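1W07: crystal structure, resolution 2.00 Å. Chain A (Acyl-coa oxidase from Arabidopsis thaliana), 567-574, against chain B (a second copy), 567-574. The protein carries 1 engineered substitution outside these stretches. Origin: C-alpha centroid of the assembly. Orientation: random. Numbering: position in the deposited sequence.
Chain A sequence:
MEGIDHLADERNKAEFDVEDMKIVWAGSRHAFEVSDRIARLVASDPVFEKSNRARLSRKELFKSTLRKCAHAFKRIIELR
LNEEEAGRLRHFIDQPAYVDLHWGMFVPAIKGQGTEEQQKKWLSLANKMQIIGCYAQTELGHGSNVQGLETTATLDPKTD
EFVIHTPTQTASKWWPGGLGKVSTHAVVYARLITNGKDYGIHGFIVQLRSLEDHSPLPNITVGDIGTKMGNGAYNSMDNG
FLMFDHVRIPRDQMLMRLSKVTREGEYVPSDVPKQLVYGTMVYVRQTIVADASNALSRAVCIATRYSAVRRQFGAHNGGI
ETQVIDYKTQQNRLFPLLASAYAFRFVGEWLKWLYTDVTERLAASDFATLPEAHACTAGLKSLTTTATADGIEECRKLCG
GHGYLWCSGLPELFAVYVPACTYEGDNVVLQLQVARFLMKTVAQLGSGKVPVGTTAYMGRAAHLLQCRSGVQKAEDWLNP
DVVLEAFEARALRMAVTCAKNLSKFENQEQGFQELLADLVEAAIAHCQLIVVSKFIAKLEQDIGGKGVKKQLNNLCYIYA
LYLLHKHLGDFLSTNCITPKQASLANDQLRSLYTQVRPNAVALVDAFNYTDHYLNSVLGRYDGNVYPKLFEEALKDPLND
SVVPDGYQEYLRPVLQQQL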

# COMPACT_ATOMS: atom_id res chain seq x y z
N HIS A 567 5.86 15.27 11.59
CA HIS A 567 4.80 15.80 12.44
C HIS A 567 5.11 17.21 12.96
O HIS A 567 4.64 17.59 14.04
N LEU A 568 5.87 17.96 12.18
CA LEU A 568 6.28 19.31 12.56
C LEU A 568 5.15 20.15 13.14
O LEU A 568 5.34 20.87 14.13
N GLY A 569 3.98 20.06 12.54
CA GLY A 569 2.85 20.81 13.03
C GLY A 569 2.56 20.58 14.50
O GLY A 569 2.21 21.52 15.21
N ASP A 570 2.69 19.34 14.98
CA ASP A 570 2.41 19.06 16.39
C ASP A 570 3.42 19.81 17.27
O ASP A 570 3.04 20.45 18.25
N PHE A 571 4.69 19.74 16.91
CA PHE A 571 5.73 20.40 17.70
C PHE A 571 5.62 21.92 17.69
O PHE A 571 5.83 22.55 18.73
N LEU A 572 5.31 22.50 16.53
CA LEU A 572 5.19 23.95 16.43
C LEU A 572 3.96 24.48 17.16
O LEU A 572 3.93 25.64 17.54
N SER A 573 2.95 23.64 17.35
CA SER A 573 1.73 24.04 18.06
C SER A 573 2.01 24.24 19.55
O SER A 573 1.30 24.99 20.23
N THR A 574 3.05 23.58 20.05
CA THR A 574 3.41 23.66 21.46
C THR A 574 4.26 24.88 21.81
O THR A 574 4.40 25.23 22.98
N HIS B 567 -0.40 18.93 6.63
CA HIS B 567 0.86 19.64 6.41
C HIS B 567 0.92 20.88 7.29
O HIS B 567 1.55 21.87 6.93
N LEU B 568 0.26 20.81 8.44
CA LEU B 568 0.20 21.91 9.40
C LEU B 568 1.54 22.63 9.57
O LEU B 568 1.61 23.86 9.56
N GLY B 569 2.61 21.85 9.73
CA GLY B 569 3.94 22.41 9.91
C GLY B 569 4.31 23.44 8.84
O GLY B 569 4.94 24.45 9.16
N ASP B 570 3.91 23.18 7.59
CA ASP B 570 4.21 24.11 6.49
C ASP B 570 3.50 25.46 6.67
O ASP B 570 4.08 26.51 6.41
N PHE B 571 2.23 25.42 7.09
CA PHE B 571 1.46 26.66 7.28
C PHE B 571 1.89 27.47 8.51
O PHE B 571 1.98 28.70 8.45
N LEU B 572 2.15 26.79 9.63
CA LEU B 572 2.57 27.49 10.85
C LEU B 572 3.93 28.17 10.71
O LEU B 572 4.25 29.09 11.46
N SER B 573 4.73 27.73 9.75
CA SER B 573 6.04 28.33 9.54
C SER B 573 5.95 29.70 8.87
O SER B 573 6.87 30.50 8.96
N THR B 574 4.82 29.97 8.22
CA THR B 574 4.62 31.25 7.52
C THR B 574 4.25 32.40 8.44
O THR B 574 4.35 33.57 8.05

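The two copies of the acyl-CoA oxidase meet here through short helices whose axes approach to 7.8 Å at an angle of 45°, with the glycines at the centre of the contact. His B567, at the N-cap position, turns its CA-to-CB bond away from chain A and leaves the contact to the residues that follow.

Leu B568 points toward the partner in a t, p rotamer, and its CD2 packs 3.8 Å from both Gly A569 O and Ser A573 OG. Gly B569 then brings the backbones together: its N lies 3.5 Å from Gly A569 CA, and its CA lies 3.9 Å from Leu A568 CG. Such proximity depends on the absence of a side chain, since an ideal CB on Gly B569 would fall 2.7 Å from Leu A568 CB, a clash. No direct hydrogen bond crosses between the stretches, but one water bridges them, accepting from Gly B569 N and Gly A569 N, each 3.0 Å from the water O. Both amides belong to the first turn of their helices, where no earlier carbonyl within the stretch claims them.

Asp B570 (chi1 m) directs its CA-to-CB bond away from chain A, and its OD2 is hydrogen-bonded elsewhere in the structure; Phe B571 is out of reach. Leu B572 returns to the interface as an m, t rotamer pointing toward chain A. Its CD1 sits 4.0 Å from Leu A572 CB, forming an apolar contact, and also reaches to 3.8 Å from Ser A573 OG.

Ser B573 lies sideways, with chi1 m. Its OG donates to Gly B569 O at 2.9 Å, so the hydroxyl is satisfied within its own chain while Leu A572 CD1 packs 3.8 Å from that same OG. Thr B574 (chi1 p) makes no contact; its OG1 donates to Phe B571 O at 2.6 Å.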

# COMPACT_ATOMS: atom_id res chain seq x y z
CB HIS A 567 4.56 14.86 13.62
CG HIS A 567 4.19 13.47 13.23
ND1 HIS A 567 2.96 13.16 12.67
CD2 HIS A 567 4.88 12.31 13.29
CE1 HIS A 567 2.91 11.86 12.42
NE2 HIS A 567 4.06 11.32 12.78
CB LEU A 568 6.90 20.03 11.35
CG LEU A 568 7.35 21.48 11.58
CD1 LEU A 568 8.29 21.54 12.77
CD2 LEU A 568 8.03 22.01 10.31
CB ASP A 570 2.50 17.56 16.70
CG ASP A 570 1.53 16.72 15.88
OD1 ASP A 570 0.58 17.29 15.29
OD2 ASP A 570 1.72 15.49 15.82
CB PHE A 571 7.12 19.98 17.22
CG PHE A 571 7.42 18.53 17.42
CD1 PHE A 571 6.94 17.59 16.51
CD2 PHE A 571 8.18 18.10 18.50
CE1 PHE A 571 7.23 16.24 16.67
CE2 PHE A 571 8.47 16.75 18.68
CZ PHE A 571 8.00 15.81 17.76
CB LEU A 572 5.16 24.39 14.96
CG LEU A 572 6.50 24.30 14.22
CD1 LEU A 572 6.32 24.80 12.79
CD2 LEU A 572 7.56 25.12 14.94
CB SER A 573 0.64 22.97 17.90
OG SER A 573 0.10 22.96 16.60
CB THR A 574 4.21 22.39 21.89
OG1 THR A 574 5.59 22.55 21.55
CG2 THR A 574 3.64 21.15 21.20
CB HIS B 567 0.98 20.04 4.95
CG HIS B 567 1.05 18.88 4.00
ND1 HIS B 567 2.15 18.05 3.93
CD2 HIS B 567 0.16 18.40 3.11
CE1 HIS B 567 1.92 17.10 3.04
NE2 HIS B 567 0.72 17.29 2.52
CB LEU B 568 -0.31 21.40 10.76
CG LEU B 568 -0.51 22.45 11.87
CD1 LEU B 568 -1.54 23.46 11.42
CD2 LEU B 568 -0.96 21.79 13.18
CB ASP B 570 3.77 23.52 5.14
CG ASP B 570 4.54 22.27 4.74
OD1 ASP B 570 5.58 21.96 5.35
OD2 ASP B 570 4.09 21.60 3.78
CB PHE B 571 -0.04 26.33 7.36
CG PHE B 571 -0.61 25.76 6.09
CD1 PHE B 571 -0.42 24.42 5.76
CD2 PHE B 571 -1.32 26.57 5.21
CE1 PHE B 571 -0.93 23.89 4.57
CE2 PHE B 571 -1.83 26.05 4.01
CZ PHE B 571 -1.63 24.71 3.70
CB LEU B 572 2.60 26.53 12.04
CG LEU B 572 1.25 26.08 12.59
CD1 LEU B 572 1.45 25.16 13.78
CD2 LEU B 572 0.42 27.31 12.97
CB SER B 573 6.91 27.42 8.67
OG SER B 573 7.23 26.22 9.35
CB THR B 574 3.53 31.13 6.43
OG1 THR B 574 2.25 30.93 7.05
CG2 THR B 574 3.83 29.97 5.48
O HOH W 1 3.16 18.92 9.87